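PDB 3QBR: SJCHGC06286 protein from Schistosoma japonicum, which probably regulates apoptosis as a Bcl-2-family protein, and binds the BH3 segment of Bak through its helical-bundle domain, the part of the longer protein present here. Local coordinates for residues C25-L29 with F126-R130; Y40-L44 with G140-Q146. All blocks are in the same frame, centred on the assembly; numbering follows the deposited sequence.

Contacts 1 and 2 join two successive helices near the N-terminus, 17-31 and 35-48, to two later successive helices, 119-137 and 142-159, so their segments alternate along the chain. Contact 1, centred about 3 Å from the chain centre, is buried; contact 2, centred about 13 Å from it, is partly buried. The two contact centres are about 13 Å apart, yet packing connects them directly: H26 CE1 lies 3.5 Å from Q146 OE1, and L29 O lies 4.2 Å from L41 CD1. The Bak chain is met by another face of segment 126-130, where F128 packs on one of its apolar side chains, consistent with the family's BH3-binding groove.

Contact 1. Residues C25-L29 with F126-R130; sequences CHSFL and FAFLR
This contact belongs to the core of the Bcl-2 helical bundle, where helix 17-31 packs on helix 119-137, the central hydrophobic helix of the fold. Both segments are regular helix, held internally by L29 N to C25 O (2.9 Å) and R130 N to F126 O (3.0 Å). The axes of the two short segments come within 10.8 Å and cross at -67°, a wide spacing filled by large side chains. The CA atoms of C25 and F126 are 7.5 Å apart and those of L29 and R130 6.3 Å, which fixes the register; the interface buries 331 Å².

Two phenylalanines meet at its middle. F28 (chi1 t, 158°) and F126 (chi1 m, -70°) both point their CA-to-CB bonds toward the opposing helix and form an offset edge-to-face pair: centroids 5.7 Å apart, planes at 86°, the edge of F126 directed at the face of F28. C25 (m) adds an oblique sulfur-aromatic contact, its SG 4.9 Å from the F126 ring centroid and 3.8 Å from F126 CE1, and also reaches CD2 of L129 (t,p) at 4.0 Å. At the other end, CD2 of L29 (m,t) packs 3.6 Å from R130 CA, and F28 CZ touches the aliphatic CD of R130 (chi1 t) at 3.9 Å.

Other faces of helix 126-130 serve other partners: A127 packs on V69 and F72 of helix 58-79, while F128 meets an apolar side chain of the bound Bak chain. Between the two segments the closest approach is F28 CE2 to F126 O, 3.3 Å, with the carbonyl oxygen at the ring edge.

Contact 2. Residues Y40-L44 with G140-Q146; sequences YLTDL and GHSDAIQ
Helix 40-44 (L44 N to Y40 O, 3.1 Å) carries Y40 and L44, both chi1 t, one turn apart, pointing toward the second segment. The axes of segments 40-44 and 142-146 cross at -79°, closest approach 11.6 Å; CA distances of 8.4 Å (Y40 to G140) and 7.1 Å (L44 to S142) set the register; 284 Å² is buried.

G140 (phi/psi 58/48, positive phi) is the C-prime residue of the Schellman motif ending helix 119-137 (H141 N to L136 O, G140 N to S137 O); its CA lies 3.3 Å from Y40 OH. H141, the N-cap and centre of an inverse gamma turn (weak S142 N to G140 O bond, 2.9 Å), points away, its NE2 hydrogen-bonded to S93 O. S142 CB packs 3.6 Å from L44 CD2; Y40 OH lies 3.5 Å from S142 N, too poorly angled for a hydrogen bond. I145 (m,t) offers CD1 to the Y40 ring edge (CE2, 4.0 Å) and L41 CD2 (4.3 Å). Q146 (chi1, chi2 m), its CA-to-CB bond sideways, brings its end nearer, NE2 3.6 Å from L44 CG.

Such near-perpendicular packing joins helix 35-48 to helix 142-159 at the Bcl-2 bundle's periphery.

Contact 1. Residues C25-L29 with F126-R130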
# COMPACT_ATOMS: atom_id res chain seq x y z
N CYS A 25 5.50 2.99 -4.96
CA CYS A 25 4.49 3.50 -4.05
C CYS A 25 4.11 4.92 -4.38
O CYS A 25 2.92 5.19 -4.55
CB CYS A 25 4.94 3.44 -2.60
SG CYS A 25 5.05 1.78 -2.05
N HIS A 26 5.11 5.81 -4.46
CA HIS A 26 4.87 7.19 -4.93
C HIS A 26 4.04 7.26 -6.23
O HIS A 26 2.95 7.83 -6.25
CB HIS A 26 6.19 7.96 -5.05
CG HIS A 26 6.88 8.18 -3.74
ND1 HIS A 26 6.33 8.95 -2.73
CD2 HIS A 26 8.06 7.74 -3.27
CE1 HIS A 26 7.15 8.96 -1.69
NE2 HIS A 26 8.21 8.24 -1.99
N SER A 27 4.52 6.64 -7.30
CA SER A 27 3.79 6.70 -8.57
C SER A 27 2.39 6.20 -8.39
O SER A 27 1.44 6.85 -8.84
CB SER A 27 4.46 5.85 -9.64
OG SER A 27 5.84 6.13 -9.69
N PHE A 28 2.25 5.04 -7.78
CA PHE A 28 0.94 4.42 -7.64
C PHE A 28 -0.01 5.34 -6.88
O PHE A 28 -1.13 5.55 -7.30
CB PHE A 28 1.02 3.04 -6.98
CG PHE A 28 -0.27 2.60 -6.35
CD1 PHE A 28 -1.34 2.19 -7.14
CD2 PHE A 28 -0.44 2.62 -4.97
CE1 PHE A 28 -2.54 1.80 -6.56
CE2 PHE A 28 -1.63 2.23 -4.40
CZ PHE A 28 -2.68 1.82 -5.20
N LEU A 29 0.44 5.91 -5.78
CA LEU A 29 -0.35 6.93 -5.11
C LEU A 29 -0.66 8.18 -5.98
O LEU A 29 -1.76 8.73 -5.94
CB LEU A 29 0.30 7.33 -3.78
CG LEU A 29 0.52 6.23 -2.75
CD1 LEU A 29 1.47 6.73 -1.63
CD2 LEU A 29 -0.82 5.66 -2.18
N PHE A 126 -0.86 -2.31 -1.08
CA PHE A 126 -0.98 -1.05 -1.79
C PHE A 126 -2.36 -0.42 -1.63
O PHE A 126 -2.47 0.80 -1.50
CB PHE A 126 -0.67 -1.19 -3.28
CG PHE A 126 0.79 -1.46 -3.58
CD1 PHE A 126 1.67 -0.40 -3.83
CD2 PHE A 126 1.28 -2.76 -3.61
CE1 PHE A 126 3.04 -0.64 -4.11
CE2 PHE A 126 2.64 -3.01 -3.89
CZ PHE A 126 3.52 -1.94 -4.15
N ALA A 127 -3.42 -1.23 -1.66
CA ALA A 127 -4.76 -0.65 -1.62
C ALA A 127 -5.01 -0.03 -0.25
O ALA A 127 -5.62 1.06 -0.13
CB ALA A 127 -5.81 -1.68 -1.96
N PHE A 128 -4.48 -0.69 0.77
CA PHE A 128 -4.62 -0.22 2.14
C PHE A 128 -3.76 1.00 2.43
O PHE A 128 -4.23 1.94 3.06
CB PHE A 128 -4.22 -1.32 3.11
CG PHE A 128 -4.52 -0.99 4.55
CD1 PHE A 128 -5.81 -0.73 4.97
CD2 PHE A 128 -3.51 -1.02 5.50
CE1 PHE A 128 -6.08 -0.46 6.32
CE2 PHE A 128 -3.78 -0.76 6.84
CZ PHE A 128 -5.06 -0.48 7.25
N LEU A 129 -2.50 0.95 2.02
CA LEU A 129 -1.60 2.10 2.15
C LEU A 129 -2.22 3.35 1.49
O LEU A 129 -2.20 4.44 2.06
CB LEU A 129 -0.24 1.78 1.53
CG LEU A 129 0.82 2.87 1.38
CD1 LEU A 129 1.45 3.30 2.72
CD2 LEU A 129 1.88 2.36 0.39
N ARG A 130 -2.82 3.17 0.32
CA ARG A 130 -3.56 4.24 -0.36
C ARG A 130 -4.64 4.85 0.53
O ARG A 130 -4.80 6.07 0.61
CB ARG A 130 -4.23 3.70 -1.62
CG ARG A 130 -4.78 4.78 -2.49
CD ARG A 130 -5.46 4.21 -3.74
NE ARG A 130 -6.86 4.02 -3.41
CZ ARG A 130 -7.84 4.79 -3.84
NH1 ARG A 130 -7.58 5.79 -4.68
NH2 ARG A 130 -9.09 4.55 -3.46

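Contact 2. Residues Y40-L44 with G140-Q146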
# COMPACT_ATOMS: atom_id res chain seq x y z
N TYR A 40 -1.88 17.75 -3.85
CA TYR A 40 -1.28 17.83 -2.52
C TYR A 40 -0.12 16.84 -2.42
O TYR A 40 0.97 17.17 -1.93
CB TYR A 40 -2.33 17.63 -1.42
CG TYR A 40 -1.71 17.33 -0.07
CD1 TYR A 40 -1.23 18.37 0.75
CD2 TYR A 40 -1.61 16.02 0.40
CE1 TYR A 40 -0.64 18.09 2.00
CE2 TYR A 40 -1.02 15.73 1.64
CZ TYR A 40 -0.55 16.76 2.43
OH TYR A 40 0.03 16.45 3.65
N LEU A 41 -0.33 15.62 -2.91
CA LEU A 41 0.73 14.61 -2.80
C LEU A 41 1.92 14.91 -3.71
O LEU A 41 3.07 14.65 -3.38
CB LEU A 41 0.18 13.23 -3.14
CG LEU A 41 -0.82 12.65 -2.14
CD1 LEU A 41 -1.38 11.33 -2.66
CD2 LEU A 41 -0.17 12.46 -0.77
N THR A 42 1.63 15.46 -4.88
CA THR A 42 2.68 15.70 -5.84
C THR A 42 3.62 16.75 -5.29
O THR A 42 4.84 16.63 -5.43
CB THR A 42 2.13 16.20 -7.16
OG1 THR A 42 1.29 15.19 -7.76
CG2 THR A 42 3.29 16.55 -8.09
N ASP A 43 3.06 17.77 -4.65
CA ASP A 43 3.89 18.83 -4.08
C ASP A 43 4.65 18.36 -2.85
O ASP A 43 5.82 18.70 -2.68
CB ASP A 43 3.07 20.10 -3.77
CG ASP A 43 2.36 20.67 -5.02
OD1 ASP A 43 2.62 20.19 -6.16
OD2 ASP A 43 1.53 21.59 -4.86
N LEU A 44 4.00 17.55 -2.01
CA LEU A 44 4.66 17.00 -0.85
C LEU A 44 5.88 16.24 -1.27
O LEU A 44 6.95 16.37 -0.66
CB LEU A 44 3.74 16.06 -0.08
CG LEU A 44 4.41 15.23 1.02
CD1 LEU A 44 5.28 16.12 1.89
CD2 LEU A 44 3.33 14.57 1.85
N GLY A 140 -3.66 17.04 6.04
CA GLY A 140 -2.28 17.35 5.77
C GLY A 140 -1.27 16.74 6.72
O GLY A 140 -0.37 17.43 7.18
N HIS A 141 -1.39 15.45 6.97
CA HIS A 141 -0.44 14.79 7.86
C HIS A 141 0.75 14.30 7.05
O HIS A 141 0.99 13.09 6.90
CB HIS A 141 -1.12 13.65 8.64
CG HIS A 141 -2.10 14.13 9.66
ND1 HIS A 141 -1.73 14.93 10.73
CD2 HIS A 141 -3.44 13.94 9.78
CE1 HIS A 141 -2.80 15.21 11.46
NE2 HIS A 141 -3.85 14.62 10.90
N SER A 142 1.50 15.27 6.55
CA SER A 142 2.56 14.98 5.61
C SER A 142 3.61 14.01 6.15
O SER A 142 3.96 13.05 5.48
CB SER A 142 3.19 16.26 5.08
OG SER A 142 4.00 16.88 6.05
N ASP A 143 4.10 14.23 7.37
CA ASP A 143 5.16 13.36 7.89
C ASP A 143 4.66 11.93 8.16
O ASP A 143 5.39 10.98 7.90
CB ASP A 143 5.77 13.93 9.15
CG ASP A 143 4.77 14.03 10.27
OD1 ASP A 143 3.65 14.55 10.01
OD2 ASP A 143 5.09 13.58 11.40
N ALA A 144 3.43 11.77 8.67
CA ALA A 144 2.91 10.41 8.83
C ALA A 144 2.85 9.70 7.47
O ALA A 144 3.22 8.52 7.34
CB ALA A 144 1.52 10.37 9.55
N ILE A 145 2.40 10.43 6.45
CA ILE A 145 2.29 9.90 5.10
C ILE A 145 3.66 9.39 4.63
O ILE A 145 3.81 8.21 4.28
CB ILE A 145 1.75 10.98 4.13
CG1 ILE A 145 0.32 11.36 4.51
CG2 ILE A 145 1.82 10.50 2.69
CD1 ILE A 145 -0.39 12.33 3.55
N GLN A 146 4.67 10.26 4.67
CA GLN A 146 6.01 9.87 4.25
C GLN A 146 6.51 8.74 5.10
O GLN A 146 7.35 7.95 4.67
CB GLN A 146 6.98 11.05 4.33
CG GLN A 146 6.86 12.05 3.17
CD GLN A 146 6.71 11.39 1.79
OE1 GLN A 146 7.47 10.47 1.44
NE2 GLN A 146 5.73 11.87 1.00